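Putative DNA helicase (Lactobacillus plantarum, PDB 3DMN) is a putative DNA helicase whose C-terminal, UvrD-like domain probably helps couple ATP hydrolysis to the unwinding of duplex DNA. Local coordinates at residues A[125-137]-A[154-166]. Numbering follows the deposited sequence.
Sequences QENYQREDERQLL and GSLSPLLARVNHA. With ACT (acetate ion), chain B; EDO (1,2-ethanediol), chain N.
Leu-159 plugs the turn that leads into helix 134-141, its CD1 lying 3.4 Å from Arg-130 O, while Arg-134 lies across it. CD2 of the leucine sits over one face of the Arg-134 guanidinium, offset toward the rim, and NH1 of Arg-134 donates to Leu-159 O (2.8 Å) on a lone pair in the carbonyl plane. That acceptor is nevertheless tilted 27° from the guanidinium plane. Arg-162 CD comes obliquely against the same NH1 (3.4 Å). Nearby, Ser-157 OG donates to Tyr-128 O at 2.7 Å, again in plane on a lone pair; a chi1 of 167° turns this hydroxyl away from its own backbone N and onto that carbonyl. The same OG accepts from Leu-159 N, closing an ST turn. Pro-158 CD packs on Gln-125 CA (3.7 Å), and Leu-137 CD2 meets Leu-160 CD2 at 3.8 Å, the two side chains at about a right angle.

In the second shell, Glu-131 fixes the rotation of the guanidinium: Arg-134 grips it side-on, NE to OE1 (2.8 Å) and NH2 to OE2. NH1 also donates to Ile-18 O, and water 3 links NH2 to Pro-158 O and Arg-162 N. Glu-133 OE1 accepts from Gln-129 N and Arg-130 N, which approach from opposite faces of its carboxylate and hold the turn. Shortening Arg-134 to an alanine is likely to strand the Glu-131 carboxylate without its charge partner and to strip Leu-159 O of its guanidinium donor.

The contact thus fastens the loop after strand 147-153 to the turn before helix 134-141. A buried arginine, its charge probably balanced at least in part by Glu-131, here spans both segments, using carbonyl oxygens as well as the carboxylate.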
loop_
_atom_site.group_PDB
_atom_site.type_symbol
_atom_site.label_atom_id
_atom_site.label_comp_id
_atom_site.label_asym_id
_atom_site.label_seq_id
_atom_site.Cartn_x
_atom_site.Cartn_y
_atom_site.Cartn_z
ATOM N N GLN A 125 4.341 11.959 -5.189
ATOM C CA GLN A 125 5.459 12.883 -4.985
ATOM C C GLN A 125 5.199 13.741 -3.754
ATOM O O GLN A 125 6.111 13.951 -2.938
ATOM C CB GLN A 125 5.553 13.741 -6.248
ATOM C CG GLN A 125 6.598 14.713 -6.251
ATOM C CD GLN A 125 6.556 15.440 -7.580
ATOM O OE1 GLN A 125 6.928 14.878 -8.607
ATOM N NE2 GLN A 125 6.015 16.652 -7.576
ATOM N N GLU A 126 3.965 14.225 -3.601
ATOM C CA GLU A 126 3.698 15.122 -2.485
ATOM C C GLU A 126 3.911 14.424 -1.155
ATOM O O GLU A 126 4.442 15.028 -0.206
ATOM C CB GLU A 126 2.281 15.667 -2.554
ATOM C CG GLU A 126 2.142 16.767 -1.516
ATOM C CD GLU A 126 0.846 17.492 -1.610
ATOM O OE1 GLU A 126 0.082 17.235 -2.570
ATOM O OE2 GLU A 126 0.599 18.306 -0.695
ATOM N N ASN A 127 3.488 13.164 -1.087
ATOM C CA ASN A 127 3.524 12.425 0.174
ATOM C C ASN A 127 4.893 11.832 0.496
ATOM O O ASN A 127 5.214 11.595 1.702
ATOM C CB ASN A 127 2.475 11.292 0.161
ATOM C CG ASN A 127 1.078 11.807 0.476
ATOM O OD1 ASN A 127 0.083 11.329 -0.099
ATOM N ND2 ASN A 127 0.995 12.726 1.414
ATOM N N TYR A 128 5.673 11.516 -0.549
ATOM C CA TYR A 128 6.943 10.860 -0.326
ATOM C C TYR A 128 7.980 11.520 -1.206
ATOM O O TYR A 128 8.393 10.952 -2.211
ATOM C CB TYR A 128 6.809 9.352 -0.625
ATOM C CG TYR A 128 5.868 8.653 0.324
ATOM C CD1 TYR A 128 6.312 8.185 1.583
ATOM C CD2 TYR A 128 4.536 8.424 -0.025
ATOM C CE1 TYR A 128 5.440 7.551 2.459
ATOM C CE2 TYR A 128 3.627 7.772 0.871
ATOM C CZ TYR A 128 4.100 7.331 2.103
ATOM O OH TYR A 128 3.219 6.686 2.972
ATOM N N GLN A 129 8.423 12.717 -0.781
ATOM C CA GLN A 129 9.281 13.557 -1.562
ATOM C C GLN A 129 10.710 13.548 -1.012
ATOM O O GLN A 129 11.676 13.675 -1.758
ATOM C CB GLN A 129 8.736 15.005 -1.472
ATOM C CG GLN A 129 9.646 16.077 -1.985
ATOM C CD GLN A 129 9.499 16.253 -3.470
ATOM O OE1 GLN A 129 8.486 16.784 -3.945
ATOM N NE2 GLN A 129 10.499 15.818 -4.218
ATOM N N ARG A 130 10.843 13.363 0.299
ATOM C CA ARG A 130 12.124 13.619 0.947
ATOM C C ARG A 130 12.930 12.358 1.104
ATOM O O ARG A 130 12.380 11.288 1.364
ATOM C CB ARG A 130 11.909 14.243 2.341
ATOM C CG ARG A 130 11.140 15.530 2.276
ATOM C CD ARG A 130 11.173 16.228 3.640
ATOM N NE ARG A 130 12.512 16.632 4.043
ATOM C CZ ARG A 130 13.154 17.709 3.614
ATOM N NH1 ARG A 130 12.575 18.536 2.721
ATOM N NH2 ARG A 130 14.368 17.972 4.084
ATOM N N GLU A 131 14.259 12.495 1.001
ATOM C CA GLU A 131 15.139 11.370 1.261
ATOM C C GLU A 131 14.887 10.765 2.627
ATOM O O GLU A 131 14.988 9.538 2.797
ATOM C CB GLU A 131 16.599 11.747 1.144
ATOM C CG GLU A 131 16.972 12.046 -0.305
ATOM C CD GLU A 131 16.937 10.794 -1.187
ATOM O OE1 GLU A 131 17.652 9.821 -0.886
ATOM O OE2 GLU A 131 16.168 10.809 -2.160
ATOM N N ASP A 132 14.547 11.617 3.577
ATOM C CA ASP A 132 14.312 11.119 4.930
ATOM C C ASP A 132 13.075 10.251 5.032
ATOM O O ASP A 132 12.908 9.579 6.067
ATOM C CB ASP A 132 14.223 12.292 5.927
ATOM C CG ASP A 132 14.341 11.821 7.362
ATOM O OD1 ASP A 132 15.446 11.323 7.674
ATOM O OD2 ASP A 132 13.366 11.982 8.147
ATOM N N GLU A 133 12.194 10.308 4.023
ATOM C CA GLU A 133 10.956 9.500 4.004
ATOM C C GLU A 133 11.181 8.099 3.410
ATOM O O GLU A 133 10.243 7.325 3.330
ATOM C CB GLU A 133 9.851 10.240 3.241
ATOM C CG GLU A 133 9.316 11.358 4.154
ATOM C CD GLU A 133 8.367 12.303 3.463
ATOM O OE1 GLU A 133 8.600 12.641 2.278
ATOM O OE2 GLU A 133 7.395 12.730 4.138
ATOM N N ARG A 134 12.401 7.796 2.948
ATOM C CA ARG A 134 12.643 6.442 2.394
ATOM C C ARG A 134 12.364 5.369 3.450
ATOM O O ARG A 134 11.778 4.297 3.141
ATOM C CB ARG A 134 14.090 6.320 1.918
ATOM C CG ARG A 134 14.316 7.048 0.595
ATOM C CD ARG A 134 15.724 6.839 0.095
ATOM N NE ARG A 134 15.878 7.605 -1.138
ATOM C CZ ARG A 134 15.429 7.223 -2.330
ATOM N NH1 ARG A 134 14.841 6.023 -2.480
ATOM N NH2 ARG A 134 15.564 8.061 -3.367
ATOM N N GLN A 135 12.781 5.625 4.693
ATOM C CA GLN A 135 12.631 4.600 5.747
ATOM C C GLN A 135 11.139 4.293 5.934
ATOM O O GLN A 135 10.729 3.132 6.019
ATOM C CB GLN A 135 13.238 5.094 7.057
ATOM C CG GLN A 135 13.067 4.108 8.182
ATOM C CD GLN A 135 13.768 2.795 7.870
ATOM O OE1 GLN A 135 14.878 2.786 7.345
ATOM N NE2 GLN A 135 13.127 1.690 8.207
ATOM N N LEU A 136 10.327 5.348 5.985
ATOM C CA LEU A 136 8.866 5.173 6.107
ATOM C C LEU A 136 8.275 4.372 4.945
ATOM O O LEU A 136 7.541 3.402 5.170
ATOM C CB LEU A 136 8.198 6.554 6.198
ATOM C CG LEU A 136 6.671 6.492 6.208
ATOM C CD1 LEU A 136 6.167 5.859 7.483
ATOM C CD2 LEU A 136 6.094 7.914 6.061
ATOM N N LEU A 137 8.580 4.769 3.704
ATOM C CA LEU A 137 7.999 4.086 2.568
ATOM C C LEU A 137 8.454 2.635 2.531
ATOM O O LEU A 137 7.645 1.740 2.286
ATOM C CB LEU A 137 8.375 4.815 1.270
ATOM C CG LEU A 137 7.753 4.252 0.002
ATOM C CD1 LEU A 137 6.218 4.288 0.073
ATOM C CD2 LEU A 137 8.275 5.067 -1.189
ATOM N N GLY A 154 -1.362 11.476 -9.076
ATOM C CA GLY A 154 -0.556 12.517 -9.703
ATOM C C GLY A 154 0.670 11.899 -10.320
ATOM O O GLY A 154 0.646 11.416 -11.450
ATOM N N SER A 155 1.757 11.881 -9.545
ATOM C CA SER A 155 3.020 11.288 -9.984
ATOM C C SER A 155 3.512 10.310 -8.951
ATOM O O SER A 155 3.240 10.481 -7.770
ATOM C CB SER A 155 4.115 12.347 -10.133
ATOM O OG SER A 155 3.824 13.206 -11.250
ATOM N N LEU A 156 4.226 9.294 -9.416
ATOM C CA LEU A 156 4.831 8.346 -8.480
ATOM C C LEU A 156 5.891 9.041 -7.623
ATOM O O LEU A 156 6.629 9.912 -8.084
ATOM C CB LEU A 156 5.440 7.174 -9.261
ATOM C CG LEU A 156 5.891 5.973 -8.428
ATOM C CD1 LEU A 156 4.740 5.300 -7.662
ATOM C CD2 LEU A 156 6.604 4.975 -9.362
ATOM N N SER A 157 5.996 8.600 -6.356
ATOM C CA SER A 157 7.043 9.133 -5.484
ATOM C C SER A 157 8.407 9.096 -6.204
ATOM O O SER A 157 8.803 8.039 -6.730
ATOM C CB SER A 157 7.145 8.261 -4.228
ATOM O OG SER A 157 8.359 8.638 -3.562
ATOM N N PRO A 158 9.171 10.186 -6.131
ATOM C CA PRO A 158 10.522 10.177 -6.719
ATOM C C PRO A 158 11.450 9.210 -5.984
ATOM O O PRO A 158 12.487 8.810 -6.534
ATOM C CB PRO A 158 11.003 11.613 -6.512
ATOM C CG PRO A 158 10.210 12.126 -5.305
ATOM C CD PRO A 158 8.839 11.517 -5.574
ATOM N N LEU A 159 11.078 8.852 -4.765
ATOM C CA LEU A 159 11.916 7.910 -4.005
ATOM C C LEU A 159 11.943 6.541 -4.714
ATOM O O LEU A 159 12.803 5.718 -4.421
ATOM C CB LEU A 159 11.428 7.784 -2.554
ATOM C CG LEU A 159 11.318 9.138 -1.828
ATOM C CD1 LEU A 159 10.835 8.861 -0.395
ATOM C CD2 LEU A 159 12.691 9.882 -1.852
ATOM N N LEU A 160 10.922 6.300 -5.552
ATOM C CA LEU A 160 10.826 5.015 -6.253
ATOM C C LEU A 160 11.556 5.020 -7.580
ATOM O O LEU A 160 11.688 3.961 -8.216
ATOM C CB LEU A 160 9.366 4.557 -6.401
ATOM C CG LEU A 160 8.649 4.327 -5.044
ATOM C CD1 LEU A 160 7.163 4.045 -5.306
ATOM C CD2 LEU A 160 9.295 3.175 -4.280
ATOM N N ALA A 161 12.097 6.184 -7.978
ATOM C CA ALA A 161 12.747 6.286 -9.305
ATOM C C ALA A 161 13.948 5.329 -9.387
ATOM O O ALA A 161 14.235 4.778 -10.438
ATOM C CB ALA A 161 13.180 7.729 -9.592
ATOM N N ARG A 162 14.643 5.155 -8.280
ATOM C CA ARG A 162 15.866 4.343 -8.264
ATOM C C ARG A 162 15.578 2.865 -8.395
ATOM O O ARG A 162 16.479 2.098 -8.715
ATOM C CB ARG A 162 16.698 4.587 -7.003
ATOM C CG ARG A 162 16.109 4.065 -5.667
ATOM C CD ARG A 162 17.035 4.397 -4.482
ATOM N NE ARG A 162 18.449 4.078 -4.793
ATOM C CZ ARG A 162 18.944 2.843 -4.776
ATOM N NH1 ARG A 162 18.168 1.808 -4.476
ATOM N NH2 ARG A 162 20.221 2.619 -5.069
ATOM N N VAL A 163 14.342 2.453 -8.145
ATOM C CA VAL A 163 14.042 0.998 -8.174
ATOM C C VAL A 163 14.131 0.469 -9.598
ATOM O O VAL A 163 13.621 1.069 -10.521
ATOM C CB VAL A 163 12.652 0.710 -7.584
ATOM C CG1 VAL A 163 12.360 -0.779 -7.613
ATOM C CG2 VAL A 163 12.582 1.214 -6.135
ATOM N N ASN A 164 14.764 -0.690 -9.755
ATOM C CA ASN A 164 14.871 -1.349 -11.036
ATOM C C ASN A 164 13.466 -1.597 -11.596
ATOM O O ASN A 164 12.626 -2.246 -10.935
ATOM C CB ASN A 164 15.652 -2.648 -10.778
ATOM C CG ASN A 164 15.967 -3.436 -12.029
ATOM O OD1 ASN A 164 15.288 -3.320 -13.062
ATOM N ND2 ASN A 164 16.973 -4.299 -11.924
ATOM N N HIS A 165 13.217 -1.126 -12.823
ATOM C CA HIS A 165 11.864 -1.280 -13.393
ATOM C C HIS A 165 11.427 -2.731 -13.560
ATOM O O HIS A 165 10.221 -3.010 -13.607
ATOM C CB HIS A 165 11.727 -0.572 -14.730
ATOM C CG HIS A 165 11.718 0.922 -14.616
ATOM N ND1 HIS A 165 11.314 1.744 -15.650
ATOM C CD2 HIS A 165 12.060 1.742 -13.593
ATOM C CE1 HIS A 165 11.415 3.009 -15.264
ATOM N NE2 HIS A 165 11.876 3.035 -14.024
ATOM N N ALA A 166 12.381 -3.654 -13.608
ATOM C CA ALA A 166 12.048 -5.080 -13.707
ATOM C C ALA A 166 11.308 -5.625 -12.458
ATOM O O ALA A 166 10.653 -6.679 -12.509
ATOM C CB ALA A 166 13.321 -5.897 -13.933
HETATM C C ACT B . 1.973 14.310 -6.763
HETATM O O ACT B . 2.518 13.268 -7.136
HETATM O OXT ACT B . 2.216 14.830 -5.660
HETATM C CH3 ACT B . 1.041 14.838 -7.672
HETATM C C1 EDO N . 2.368 10.631 -13.584
HETATM O O1 EDO N . 3.533 11.471 -13.659
HETATM C C2 EDO N . 1.352 10.822 -14.698
HETATM O O2 EDO N . 0.947 9.545 -15.206
HETATM O O HOH W 1 5.396 15.372 -10.891
HETATM O O HOH W 2 14.625 11.047 -5.220
HETATM O O HOH W 3 14.868 7.354 -6.148
#